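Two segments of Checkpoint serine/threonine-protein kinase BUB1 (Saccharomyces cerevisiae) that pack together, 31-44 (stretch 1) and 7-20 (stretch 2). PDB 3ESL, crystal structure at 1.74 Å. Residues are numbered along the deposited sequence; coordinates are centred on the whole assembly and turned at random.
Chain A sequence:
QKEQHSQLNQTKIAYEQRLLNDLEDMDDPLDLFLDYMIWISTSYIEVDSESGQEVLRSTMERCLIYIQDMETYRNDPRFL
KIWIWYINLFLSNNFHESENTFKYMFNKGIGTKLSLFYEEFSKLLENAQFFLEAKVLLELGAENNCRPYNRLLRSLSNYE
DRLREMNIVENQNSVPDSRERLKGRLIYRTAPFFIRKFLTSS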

# COMPACT_ATOMS: atom_id res chain seq x y z
N ASP A 31 1.28 12.93 -9.34
CA ASP A 31 0.47 12.82 -10.55
C ASP A 31 1.26 12.28 -11.74
O ASP A 31 0.72 11.50 -12.52
CB ASP A 31 -0.17 14.17 -10.90
CG ASP A 31 -1.23 14.05 -11.97
OD1 ASP A 31 -2.18 13.27 -11.77
OD2 ASP A 31 -1.09 14.75 -13.01
N LEU A 32 2.53 12.66 -11.86
CA LEU A 32 3.35 12.19 -12.98
C LEU A 32 3.63 10.69 -12.82
O LEU A 32 3.48 9.92 -13.78
CB LEU A 32 4.65 13.01 -13.11
CG LEU A 32 5.67 12.51 -14.15
CD1 LEU A 32 5.08 12.46 -15.56
CD2 LEU A 32 6.94 13.39 -14.11
N PHE A 33 4.00 10.26 -11.61
CA PHE A 33 4.11 8.83 -11.34
C PHE A 33 2.80 8.09 -11.64
O PHE A 33 2.83 7.00 -12.24
CB PHE A 33 4.49 8.56 -9.87
CG PHE A 33 5.95 8.77 -9.57
CD1 PHE A 33 6.91 7.88 -10.06
CD2 PHE A 33 6.35 9.83 -8.76
CE1 PHE A 33 8.26 8.06 -9.75
CE2 PHE A 33 7.70 10.02 -8.44
CZ PHE A 33 8.65 9.14 -8.94
N LEU A 34 1.67 8.64 -11.21
CA LEU A 34 0.38 7.98 -11.45
C LEU A 34 0.10 7.82 -12.94
O LEU A 34 -0.32 6.74 -13.38
CB LEU A 34 -0.78 8.75 -10.80
CG LEU A 34 -0.84 8.72 -9.28
CD1 LEU A 34 -1.90 9.69 -8.82
CD2 LEU A 34 -1.16 7.31 -8.79
N ASP A 35 0.34 8.88 -13.72
CA ASP A 35 0.10 8.84 -15.17
C ASP A 35 0.92 7.72 -15.79
O ASP A 35 0.41 6.91 -16.58
CB ASP A 35 0.48 10.16 -15.83
CG ASP A 35 -0.59 11.23 -15.69
OD1 ASP A 35 -1.75 10.91 -15.34
OD2 ASP A 35 -0.25 12.41 -15.95
N TYR A 36 2.18 7.65 -15.40
CA TYR A 36 3.10 6.66 -15.97
C TYR A 36 2.69 5.24 -15.56
O TYR A 36 2.61 4.36 -16.40
CB TYR A 36 4.53 7.01 -15.56
CG TYR A 36 5.63 6.15 -16.16
CD1 TYR A 36 5.44 5.48 -17.38
CD2 TYR A 36 6.87 6.06 -15.53
CE1 TYR A 36 6.48 4.71 -17.94
CE2 TYR A 36 7.91 5.28 -16.08
CZ TYR A 36 7.70 4.62 -17.28
OH TYR A 36 8.71 3.86 -17.81
N MET A 37 2.38 5.03 -14.28
CA MET A 37 1.97 3.71 -13.80
C MET A 37 0.67 3.21 -14.44
O MET A 37 0.54 2.03 -14.78
CB MET A 37 1.87 3.72 -12.27
CG MET A 37 3.23 3.83 -11.62
SD MET A 37 3.09 3.81 -9.82
CE MET A 37 2.20 5.31 -9.48
N ILE A 38 -0.29 4.12 -14.63
CA ILE A 38 -1.54 3.77 -15.28
C ILE A 38 -1.25 3.36 -16.72
O ILE A 38 -1.78 2.34 -17.18
CB ILE A 38 -2.56 4.92 -15.21
CG1 ILE A 38 -3.03 5.10 -13.75
CG2 ILE A 38 -3.77 4.65 -16.12
CD1 ILE A 38 -3.76 6.39 -13.50
N TRP A 39 -0.38 4.11 -17.39
CA TRP A 39 0.01 3.78 -18.78
C TRP A 39 0.71 2.42 -18.87
O TRP A 39 0.41 1.60 -19.76
CB TRP A 39 0.87 4.88 -19.40
CG TRP A 39 1.33 4.52 -20.77
CD1 TRP A 39 0.64 4.67 -21.94
CD2 TRP A 39 2.58 3.89 -21.12
NE1 TRP A 39 1.37 4.18 -23.00
CE2 TRP A 39 2.57 3.71 -22.53
CE3 TRP A 39 3.70 3.48 -20.38
CZ2 TRP A 39 3.65 3.12 -23.21
CZ3 TRP A 39 4.78 2.90 -21.06
CH2 TRP A 39 4.74 2.73 -22.47
N ILE A 40 1.65 2.17 -17.97
CA ILE A 40 2.34 0.88 -17.95
C ILE A 40 1.36 -0.27 -17.75
O ILE A 40 1.43 -1.28 -18.46
CB ILE A 40 3.38 0.80 -16.83
CG1 ILE A 40 4.48 1.85 -17.01
CG2 ILE A 40 4.01 -0.61 -16.77
CD1 ILE A 40 5.28 2.10 -15.73
N SER A 41 0.47 -0.12 -16.77
CA SER A 41 -0.40 -1.22 -16.36
C SER A 41 -1.52 -1.49 -17.37
O SER A 41 -2.16 -2.55 -17.33
CB SER A 41 -0.98 -0.94 -14.97
OG SER A 41 -1.83 0.19 -15.00
N THR A 42 -1.76 -0.54 -18.27
CA THR A 42 -2.78 -0.70 -19.29
C THR A 42 -2.13 -0.94 -20.66
O THR A 42 -2.16 -2.05 -21.18
CB THR A 42 -3.77 0.49 -19.33
OG1 THR A 42 -3.05 1.71 -19.54
CG2 THR A 42 -4.57 0.57 -18.02
N SER A 43 -1.49 0.09 -21.20
CA SER A 43 -0.97 0.03 -22.56
C SER A 43 0.25 -0.88 -22.72
O SER A 43 0.27 -1.75 -23.59
CB SER A 43 -0.67 1.44 -23.07
OG SER A 43 -1.86 2.20 -23.12
N TYR A 44 1.25 -0.68 -21.86
CA TYR A 44 2.54 -1.35 -22.02
C TYR A 44 2.50 -2.85 -21.69
O TYR A 44 3.02 -3.67 -22.46
CB TYR A 44 3.61 -0.63 -21.20
CG TYR A 44 5.03 -1.03 -21.52
CD1 TYR A 44 5.58 -0.79 -22.79
CD2 TYR A 44 5.83 -1.63 -20.56
CE1 TYR A 44 6.90 -1.16 -23.08
CE2 TYR A 44 7.15 -2.01 -20.84
CZ TYR A 44 7.67 -1.77 -22.10
OH TYR A 44 8.97 -2.15 -22.36
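Stretch 2, residues 7-20: QLNQTKIAYEQRLL

Two tyrosines from opposing helices interlock, each a knob in a hole lined partly by the other: the side chain of Tyr-15 sits among Leu-32, Asp-35, Tyr-36 and Trp-39, while that of Tyr-36 sits among Lys-12, Tyr-15, Glu-16 and Leu-19. The ring planes of Tyr-15 and Tyr-36 are nearly parallel, inclined by 16°, but slid apart, with the centroid of the Tyr-15 ring 4.9 Å from the centroid of the Tyr-36 ring, so the rings barely overlap. Instead, one face of each ring receives an atom at or next to the partner's backbone: Tyr-15 CB lies 3.5 Å from the centroid of the Tyr-36 ring, and Tyr-36 CA lies 3.9 Å from the centroid of the Tyr-15 ring.

Stretch 2 is helical throughout and runs antiparallel to the helix of stretch 1, at a signed crossing angle of -162° and a closest axial approach of 10.6 Å. The antiparallel course brings Leu-19 beside Leu-32, Tyr-15 beside Tyr-36 (CA to CA, 6.4 Å) and Leu-8 beside Tyr-44. The helix of stretch 1 widens into a pi-type turn at 40-44, where the amide of Tyr-44 reaches back to Trp-39 O.

Toward the C-terminal end of stretch 2, Leu-19 CD2 packs 4.0 Å from Leu-32 CD2 and covers one face of the Phe-33 ring, 3.8 Å from Phe-33 CE1. At the other end, Trp-39 receives Thr-11 CG2 over a face, 3.5 Å from Trp-39 CE2, while Leu-8 CD2 approaches Trp-39 CZ2 at 3.7 Å.

Polar contacts tie down the tips of two long side chains of stretch 1. Tyr-36 OH donates to Glu-16 OE2 (2.7 Å), and Lys-12 NZ donates to Tyr-44 OH (2.7 Å). A water also bridges the helices, accepting from Arg-18 NH1 at 2.8 Å and donating to Asp-35 OD2 at 2.9 Å.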

# COMPACT_ATOMS: atom_id res chain seq x y z
N GLN A 7 5.91 2.95 -30.96
CA GLN A 7 5.21 4.08 -30.36
C GLN A 7 5.16 3.90 -28.84
O GLN A 7 5.37 4.86 -28.10
CB GLN A 7 3.81 4.25 -30.96
CG GLN A 7 3.81 4.91 -32.35
CD GLN A 7 2.50 4.74 -33.13
OE1 GLN A 7 1.83 3.71 -33.02
NE2 GLN A 7 2.16 5.74 -33.93
N LEU A 8 4.91 2.68 -28.39
CA LEU A 8 4.86 2.38 -26.96
C LEU A 8 6.22 2.59 -26.32
O LEU A 8 6.32 3.14 -25.22
CB LEU A 8 4.34 0.97 -26.70
CG LEU A 8 2.85 0.73 -26.98
CD1 LEU A 8 2.55 -0.75 -26.91
CD2 LEU A 8 1.94 1.50 -26.03
N ASN A 9 7.28 2.17 -27.00
CA ASN A 9 8.63 2.39 -26.47
C ASN A 9 9.05 3.85 -26.37
O ASN A 9 9.78 4.23 -25.45
CB ASN A 9 9.68 1.58 -27.21
CG ASN A 9 10.02 0.31 -26.49
OD1 ASN A 9 10.96 0.27 -25.69
ND2 ASN A 9 9.23 -0.74 -26.73
N GLN A 10 8.61 4.66 -27.34
CA GLN A 10 8.89 6.09 -27.29
C GLN A 10 8.18 6.70 -26.08
O GLN A 10 8.73 7.58 -25.42
CB GLN A 10 8.45 6.78 -28.57
CG GLN A 10 9.25 6.33 -29.78
CD GLN A 10 8.81 7.00 -31.06
OE1 GLN A 10 7.63 7.29 -31.27
NE2 GLN A 10 9.76 7.24 -31.95
N THR A 11 6.96 6.24 -25.83
CA THR A 11 6.15 6.76 -24.73
C THR A 11 6.84 6.44 -23.40
O THR A 11 6.90 7.30 -22.52
CB THR A 11 4.70 6.25 -24.76
OG1 THR A 11 4.04 6.73 -25.93
CG2 THR A 11 3.91 6.75 -23.54
N LYS A 12 7.36 5.22 -23.29
CA LYS A 12 8.11 4.79 -22.11
C LYS A 12 9.30 5.71 -21.86
O LYS A 12 9.51 6.19 -20.74
CB LYS A 12 8.55 3.32 -22.22
CG LYS A 12 9.35 2.85 -21.02
CD LYS A 12 9.61 1.35 -21.02
CE LYS A 12 10.72 0.97 -21.99
NZ LYS A 12 11.06 -0.49 -21.87
N ILE A 13 10.08 5.96 -22.91
CA ILE A 13 11.24 6.82 -22.77
C ILE A 13 10.84 8.27 -22.46
O ILE A 13 11.51 8.94 -21.67
CB ILE A 13 12.18 6.74 -24.02
CG1 ILE A 13 12.72 5.30 -24.14
CG2 ILE A 13 13.31 7.75 -23.91
CD1 ILE A 13 13.47 5.01 -25.43
N ALA A 14 9.75 8.74 -23.07
CA ALA A 14 9.23 10.08 -22.79
C ALA A 14 8.90 10.23 -21.29
O ALA A 14 9.28 11.22 -20.66
CB ALA A 14 8.00 10.37 -23.66
N TYR A 15 8.23 9.23 -20.72
CA TYR A 15 7.92 9.26 -19.28
C TYR A 15 9.19 9.21 -18.42
O TYR A 15 9.32 9.95 -17.44
CB TYR A 15 6.98 8.12 -18.91
CG TYR A 15 5.51 8.48 -19.03
CD1 TYR A 15 4.95 9.48 -18.23
CD2 TYR A 15 4.68 7.79 -19.91
CE1 TYR A 15 3.59 9.80 -18.31
CE2 TYR A 15 3.32 8.12 -20.01
CZ TYR A 15 2.79 9.12 -19.20
OH TYR A 15 1.45 9.45 -19.28
N GLU A 16 10.14 8.37 -18.82
CA GLU A 16 11.38 8.23 -18.06
C GLU A 16 12.14 9.55 -18.02
O GLU A 16 12.67 9.93 -16.98
CB GLU A 16 12.25 7.09 -18.62
CG GLU A 16 11.68 5.69 -18.40
CD GLU A 16 11.79 5.19 -16.95
OE1 GLU A 16 12.60 5.77 -16.19
OE2 GLU A 16 11.10 4.22 -16.60
N GLN A 17 12.16 10.25 -19.16
CA GLN A 17 12.79 11.57 -19.23
C GLN A 17 12.09 12.60 -18.36
O GLN A 17 12.74 13.42 -17.72
CB GLN A 17 12.85 12.06 -20.68
CG GLN A 17 13.88 11.32 -21.52
CD GLN A 17 13.88 11.77 -22.97
OE1 GLN A 17 14.66 11.26 -23.78
NE2 GLN A 17 13.01 12.71 -23.30
N ARG A 18 10.75 12.56 -18.35
CA ARG A 18 9.96 13.46 -17.51
C ARG A 18 10.25 13.25 -16.03
O ARG A 18 10.31 14.21 -15.27
CB ARG A 18 8.47 13.29 -17.81
CG ARG A 18 8.04 13.85 -19.16
CD ARG A 18 6.53 13.76 -19.35
NE ARG A 18 5.85 14.75 -18.53
CZ ARG A 18 4.53 14.81 -18.33
NH1 ARG A 18 3.72 13.91 -18.88
NH2 ARG A 18 4.02 15.76 -17.56
N LEU A 19 10.43 11.99 -15.62
CA LEU A 19 10.79 11.70 -14.23
C LEU A 19 12.13 12.34 -13.88
O LEU A 19 12.31 12.86 -12.78
CB LEU A 19 10.84 10.19 -13.96
CG LEU A 19 9.54 9.39 -14.03
CD1 LEU A 19 9.80 7.92 -13.79
CD2 LEU A 19 8.49 9.92 -13.03
N LEU A 20 13.07 12.32 -14.83
CA LEU A 20 14.38 12.94 -14.60
C LEU A 20 14.35 14.46 -14.66
O LEU A 20 15.06 15.12 -13.90
CB LEU A 20 15.43 12.40 -15.58
CG LEU A 20 15.74 10.91 -15.60
CD1 LEU A 20 16.81 10.64 -16.66
CD2 LEU A 20 16.19 10.38 -14.23
O HOH W 1 1.28 12.67 -18.43